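Protein virC2 (Agrobacterium tumefaciens, PDB 2RH3) probably binds DNA through its C-terminal ribbon-helix-helix domain, the part described here, and enhances T-DNA transfer and virulence. Local coordinates at residues Leu35-Ala38 and Leu39-Glu43; Leu81-Ala84 and Ala85-Phe89; Leu94-Ala97 and Arg98-Gly101. All coordinates share one frame; numbering follows the deposited sequence.

Interaction 1. Residues Leu35-Ala38 and Leu39-Glu43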
# COMPACT_ATOMS: atom_id res chain seq x y z
N LEU A 35 0.32 -5.42 4.06
CA LEU A 35 -0.02 -5.27 2.64
C LEU A 35 -0.94 -6.38 2.14
O LEU A 35 -1.82 -6.14 1.29
CB LEU A 35 1.26 -5.20 1.79
CG LEU A 35 1.13 -4.73 0.33
CD1 LEU A 35 0.33 -3.45 0.24
CD2 LEU A 35 2.51 -4.57 -0.30
N ARG A 36 -0.76 -7.59 2.66
CA ARG A 36 -1.59 -8.74 2.27
C ARG A 36 -3.07 -8.42 2.54
O ARG A 36 -3.94 -8.64 1.67
CB ARG A 36 -1.14 -9.99 3.02
CG ARG A 36 -1.91 -11.25 2.66
CD ARG A 36 -1.34 -12.49 3.35
NE ARG A 36 -0.05 -12.88 2.80
CZ ARG A 36 1.08 -12.92 3.49
NH1 ARG A 36 1.09 -12.61 4.78
NH2 ARG A 36 2.21 -13.29 2.90
N ARG A 37 -3.34 -7.90 3.73
CA ARG A 37 -4.68 -7.55 4.14
C ARG A 37 -5.14 -6.30 3.39
O ARG A 37 -6.27 -6.26 2.89
CB ARG A 37 -4.73 -7.30 5.65
CG ARG A 37 -6.08 -6.81 6.16
CD ARG A 37 -7.15 -7.87 6.04
NE ARG A 37 -8.42 -7.40 6.57
CZ ARG A 37 -9.41 -8.19 7.00
NH1 ARG A 37 -9.29 -9.51 6.96
NH2 ARG A 37 -10.53 -7.65 7.47
N ALA A 38 -4.28 -5.29 3.33
CA ALA A 38 -4.59 -4.02 2.65
C ALA A 38 -4.94 -4.25 1.17
O ALA A 38 -5.90 -3.67 0.66
CB ALA A 38 -3.44 -3.04 2.80
N LEU A 39 -4.20 -5.12 0.49
CA LEU A 39 -4.47 -5.38 -0.93
C LEU A 39 -5.76 -6.17 -1.12
O LEU A 39 -6.45 -6.00 -2.13
CB LEU A 39 -3.29 -6.06 -1.63
CG LEU A 39 -2.02 -5.22 -1.75
CD1 LEU A 39 -0.80 -6.12 -1.92
CD2 LEU A 39 -2.11 -4.19 -2.88
N GLY A 40 -6.08 -7.02 -0.14
CA GLY A 40 -7.34 -7.74 -0.14
C GLY A 40 -8.52 -6.79 -0.02
O GLY A 40 -9.48 -6.88 -0.79
N ASP A 41 -8.44 -5.87 0.95
CA ASP A 41 -9.45 -4.84 1.16
C ASP A 41 -9.59 -3.96 -0.09
O ASP A 41 -10.70 -3.65 -0.52
CB ASP A 41 -9.10 -3.95 2.37
CG ASP A 41 -9.07 -4.71 3.71
OD1 ASP A 41 -9.67 -5.80 3.81
OD2 ASP A 41 -8.44 -4.20 4.66
N PHE A 42 -8.44 -3.61 -0.68
CA PHE A 42 -8.38 -2.66 -1.80
C PHE A 42 -8.98 -3.23 -3.08
O PHE A 42 -9.61 -2.49 -3.84
CB PHE A 42 -6.94 -2.21 -2.06
CG PHE A 42 -6.83 -0.84 -2.68
CD1 PHE A 42 -7.25 0.29 -1.98
CD2 PHE A 42 -6.29 -0.67 -3.95
CE1 PHE A 42 -7.15 1.57 -2.54
CE2 PHE A 42 -6.18 0.59 -4.52
CZ PHE A 42 -6.61 1.72 -3.81
N GLU A 43 -8.79 -4.53 -3.30
CA GLU A 43 -9.37 -5.25 -4.46
C GLU A 43 -10.87 -5.04 -4.55
O GLU A 43 -11.41 -4.83 -5.65
CB GLU A 43 -9.12 -6.75 -4.33
CG GLU A 43 -7.89 -7.28 -5.02
CD GLU A 43 -7.85 -8.80 -5.00
OE1 GLU A 43 -7.88 -9.39 -3.89
OE2 GLU A 43 -7.79 -9.41 -6.09

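Interaction 2. Residues Leu81-Ala84 and Ala85-Phe89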
# COMPACT_ATOMS: atom_id res chain seq x y z
N LEU A 81 -9.87 -5.69 -12.63
CA LEU A 81 -9.57 -4.78 -11.52
C LEU A 81 -8.29 -3.98 -11.76
O LEU A 81 -8.22 -2.79 -11.41
CB LEU A 81 -9.48 -5.55 -10.20
CG LEU A 81 -10.66 -6.46 -9.81
CD1 LEU A 81 -10.46 -7.02 -8.40
CD2 LEU A 81 -12.00 -5.75 -9.91
N ILE A 82 -7.29 -4.63 -12.35
CA ILE A 82 -6.03 -3.95 -12.69
C ILE A 82 -6.24 -2.93 -13.80
O ILE A 82 -5.62 -1.86 -13.78
CB ILE A 82 -4.89 -4.96 -13.01
CG1 ILE A 82 -4.41 -5.63 -11.73
CG2 ILE A 82 -3.70 -4.28 -13.71
CD1 ILE A 82 -4.20 -4.67 -10.52
N GLU A 83 -7.12 -3.24 -14.74
CA GLU A 83 -7.53 -2.25 -15.73
C GLU A 83 -8.11 -1.01 -15.04
O GLU A 83 -7.73 0.11 -15.36
CB GLU A 83 -8.53 -2.84 -16.74
CG GLU A 83 -9.03 -1.82 -17.77
CD GLU A 83 -9.34 -2.42 -19.13
OE1 GLU A 83 -9.74 -3.60 -19.20
OE2 GLU A 83 -9.18 -1.69 -20.13
N ALA A 84 -9.03 -1.23 -14.09
CA ALA A 84 -9.61 -0.14 -13.32
C ALA A 84 -8.54 0.66 -12.56
O ALA A 84 -8.55 1.89 -12.59
CB ALA A 84 -10.69 -0.67 -12.37
N ALA A 85 -7.62 -0.05 -11.90
CA ALA A 85 -6.48 0.57 -11.21
C ALA A 85 -5.61 1.41 -12.15
O ALA A 85 -5.32 2.57 -11.85
CB ALA A 85 -5.63 -0.50 -10.52
N ARG A 86 -5.20 0.82 -13.27
CA ARG A 86 -4.37 1.51 -14.27
C ARG A 86 -5.02 2.76 -14.85
O ARG A 86 -4.36 3.77 -15.06
CB ARG A 86 -3.95 0.56 -15.39
CG ARG A 86 -2.65 -0.16 -15.10
CD ARG A 86 -1.98 -0.66 -16.37
NE ARG A 86 -0.52 -0.59 -16.26
CZ ARG A 86 0.25 -1.54 -15.73
NH1 ARG A 86 -0.27 -2.65 -15.24
NH2 ARG A 86 1.57 -1.36 -15.69
N ASN A 87 -6.33 2.68 -15.10
CA ASN A 87 -7.07 3.84 -15.62
C ASN A 87 -6.93 5.05 -14.70
O ASN A 87 -6.93 6.19 -15.17
CB ASN A 87 -8.55 3.50 -15.78
CG ASN A 87 -8.84 2.60 -16.96
OD1 ASN A 87 -9.92 2.00 -17.04
ND2 ASN A 87 -7.90 2.51 -17.90
N HIS A 88 -6.81 4.79 -13.40
CA HIS A 88 -6.75 5.83 -12.40
C HIS A 88 -5.34 6.25 -12.02
O HIS A 88 -5.04 7.45 -11.98
CB HIS A 88 -7.50 5.37 -11.14
CG HIS A 88 -7.43 6.35 -10.01
ND1 HIS A 88 -8.08 7.56 -10.03
CD2 HIS A 88 -6.80 6.28 -8.82
CE1 HIS A 88 -7.85 8.20 -8.90
NE2 HIS A 88 -7.07 7.45 -8.15
N PHE A 89 -4.48 5.28 -11.75
CA PHE A 89 -3.11 5.54 -11.32
C PHE A 89 -2.15 5.81 -12.48
O PHE A 89 -1.08 6.36 -12.27
CB PHE A 89 -2.57 4.39 -10.47
CG PHE A 89 -3.26 4.27 -9.13
CD1 PHE A 89 -3.10 5.26 -8.16
CD2 PHE A 89 -4.08 3.18 -8.85
CE1 PHE A 89 -3.75 5.15 -6.92
CE2 PHE A 89 -4.72 3.06 -7.62
CZ PHE A 89 -4.57 4.05 -6.67

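Interaction 3. Residues Leu94-Ala97 and Arg98-Gly101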
# COMPACT_ATOMS: atom_id res chain seq x y z
N LEU A 94 1.45 6.02 -19.37
CA LEU A 94 2.89 6.31 -19.47
C LEU A 94 3.75 5.78 -18.31
O LEU A 94 4.97 5.81 -18.39
CB LEU A 94 3.09 7.83 -19.58
CG LEU A 94 2.33 8.57 -20.68
CD1 LEU A 94 2.54 10.07 -20.55
CD2 LEU A 94 2.75 8.08 -22.06
N GLU A 95 3.12 5.30 -17.24
CA GLU A 95 3.88 4.82 -16.08
C GLU A 95 4.44 3.43 -16.36
O GLU A 95 3.77 2.59 -16.98
CB GLU A 95 3.00 4.78 -14.81
CG GLU A 95 2.46 6.13 -14.33
CD GLU A 95 3.53 7.06 -13.74
OE1 GLU A 95 4.61 6.57 -13.35
OE2 GLU A 95 3.29 8.28 -13.68
N THR A 96 5.67 3.19 -15.91
CA THR A 96 6.24 1.84 -15.93
C THR A 96 5.46 0.91 -14.99
O THR A 96 4.77 1.39 -14.07
CB THR A 96 7.72 1.83 -15.51
OG1 THR A 96 7.84 2.22 -14.14
CG2 THR A 96 8.57 2.74 -16.39
N ALA A 97 5.57 -0.40 -15.22
CA ALA A 97 5.00 -1.40 -14.31
C ALA A 97 5.43 -1.18 -12.86
O ALA A 97 4.60 -1.27 -11.94
CB ALA A 97 5.38 -2.81 -14.76
N ARG A 98 6.72 -0.91 -12.65
CA ARG A 98 7.26 -0.69 -11.30
C ARG A 98 6.64 0.54 -10.64
O ARG A 98 6.24 0.48 -9.48
CB ARG A 98 8.80 -0.54 -11.33
CG ARG A 98 9.43 -0.32 -9.96
CD ARG A 98 10.72 0.52 -10.00
NE ARG A 98 10.53 1.86 -10.56
CZ ARG A 98 9.81 2.84 -10.02
NH1 ARG A 98 9.14 2.66 -8.88
NH2 ARG A 98 9.73 4.02 -10.64
N ALA A 99 6.54 1.64 -11.38
CA ALA A 99 5.94 2.87 -10.87
C ALA A 99 4.46 2.66 -10.55
O ALA A 99 3.97 3.13 -9.52
CB ALA A 99 6.12 4.02 -11.85
N PHE A 100 3.75 1.94 -11.42
CA PHE A 100 2.35 1.61 -11.17
C PHE A 100 2.18 0.77 -9.89
O PHE A 100 1.31 1.07 -9.06
CB PHE A 100 1.70 0.91 -12.39
CG PHE A 100 0.36 0.29 -12.08
CD1 PHE A 100 0.22 -1.09 -12.01
CD2 PHE A 100 -0.75 1.09 -11.82
CE1 PHE A 100 -1.02 -1.67 -11.70
CE2 PHE A 100 -2.00 0.52 -11.51
CZ PHE A 100 -2.13 -0.86 -11.45
N GLY A 101 3.02 -0.25 -9.73
CA GLY A 101 2.97 -1.12 -8.54
C GLY A 101 3.27 -0.39 -7.24
O GLY A 101 2.68 -0.70 -6.19

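Interaction 1. Residues Leu35-Ala38 and Leu39-Glu43
Leu35 sends CG away from its backbone N (chi1 -167°), while Leu39, one turn on, turns CG beside its own N (chi1 -66°), and the two side chains meet on one flank of helix 27-47. They pack closely, with CD1 of Leu35 3.6 Å from CG of Leu39. Both leucines are buried: Leu35 packs on Leu109 and Leu39 on Ala108 of helix 97-118, and strand 71-76 touches them through Thr73 and Arg75.

Elsewhere on the helix surface, a bend at chi2 (67°) turns the Arg37 chain along the helix toward the Asp41 carboxylate. NE of Arg37 stands 3.4 Å from OD1 of Asp41, with the guanidinium and carboxylate planes almost perpendicular. The oxygen sits well out of the guanidinium plane, so this salt bridge rests on charge and no N-H is aimed at it.

Backbone bonds join the same pairs, from Leu39 N to Leu35 O at 2.7 Å and from Asp41 N to Arg37 O at 2.9 Å. Apolar residues against the core and an i to i+4 ion pair on the other flank are characteristic of an amphipathic alpha-helix, here in the ribbon-helix-helix fold.

Interaction 2. Residues Leu81-Ala84 and Ala85-Phe89
Successive turns of alpha-helix 79-89, which follows strand 71-76 in the ribbon-helix-helix fold, meet here through i to i+4 contacts: Ile82 with Arg86, Glu83 with Asn87, and Leu81 with Ala85. Three regular backbone bonds join the turns, Ala85 N to Leu81 O at 2.8 Å, Arg86 N to Ile82 O at 2.8 Å and Asn87 N to Glu83 O at 2.9 Å. The next one, from His88 N to Ala84 O, is weak at 3.5 Å, and near this end of the helix Ala85 O accepts from both His88 N and Phe89 N.

The side chains of Ile82 and Arg86 meet more loosely. CG2 of Ile82 approaches the edge of the Arg86 guanidinium, 4.1 Å from NH1, close to the plane of the group. That guanidinium also makes a cation-pi contact with Phe100 of helix 97-118, so an aliphatic branch and an aromatic ring both border it. Ala85, whose small CB rests near Ile82 O, turns to the core and packs on Phe100 and on Leu46 of helix 27-47.

On the outer surface Asn87 folds back over the preceding turn. Its CG, placed beside the backbone N (chi1 -74°), lies 3.2 Å from Glu83 O, and its OD1 comes within 4.0 Å of Glu83 CG, with the amide and carboxylate planes turned 54° apart.

Interaction 3. Residues Leu94-Ala97 and Arg98-Gly101
Hydrogen bonds dominate where Thr96 and Ala97 meet Ala99, Phe100 and Gly101 at the start of helix 97-118. Thr96 is the N-cap: its OG1 accepts from Ala99 N at 3.1 Å with an N-H...O angle of 161°. The hydroxyl oxygen reaches that amide because chi1 of 65° sets it between the backbone N and the carbonyl carbon, while CG2 is carried to the side of the backbone N. Regular helical bonding begins at the same residue, with Phe100 N donating to Thr96 O at 2.9 Å and Gly101 N donating to Ala97 O at 2.9 Å. Asp90, just after helix 79-89, accepts from Glu95 N through OD1 and so closes the connection between the two helices on itself.

Van der Waals contacts gather round the methyl of Ala99. Its CB lies 3.4 Å from Thr96 OG1 and 3.3 Å from Glu95 OE1, so oxygens of two consecutive residues border one small apolar group. The bend of the Glu95 chain at chi2 (-71°) brings its carboxylate to that methyl. CB of Phe100 stands 3.5 Å from Thr96 O, and its ring leads away to pack on Phe89 of helix 79-89.

Charge contributes at longer range. The Glu95 carboxylate and the Arg98 guanidinium have opposite charges but are not in contact, OE1 and NH2 being 6.3 Å apart. Thr96 thus occupies an N-terminal amide that no preceding helical carbonyl could serve in the regular i to i+4 pattern, and the nearby Glu95 carboxylate would probably interact favourably with the positive end of the helix dipole.

Along the chain the contacts come in series: interaction 1 on helix 27-47, interaction 2 on helix 79-89 and interaction 3 at the start of helix 97-118. Interactions 2 and 3 are neighbours, their centres about 11 Å apart, and also touch where Arg86 NH2 meets Ala97 CA. Interaction 1 lies about 15 Å from interaction 2, centre to centre, and touches it through Phe42 on Phe89 and Glu43 on Leu81. Between interactions 1 and 3 the centres are about 19 Å apart, without contact. Helix 97-118 nevertheless packs on both other helices, giving one helical core beside antiparallel strands 2-7 and 71-76, consistent with a ribbon-helix-helix fold completed within a single chain.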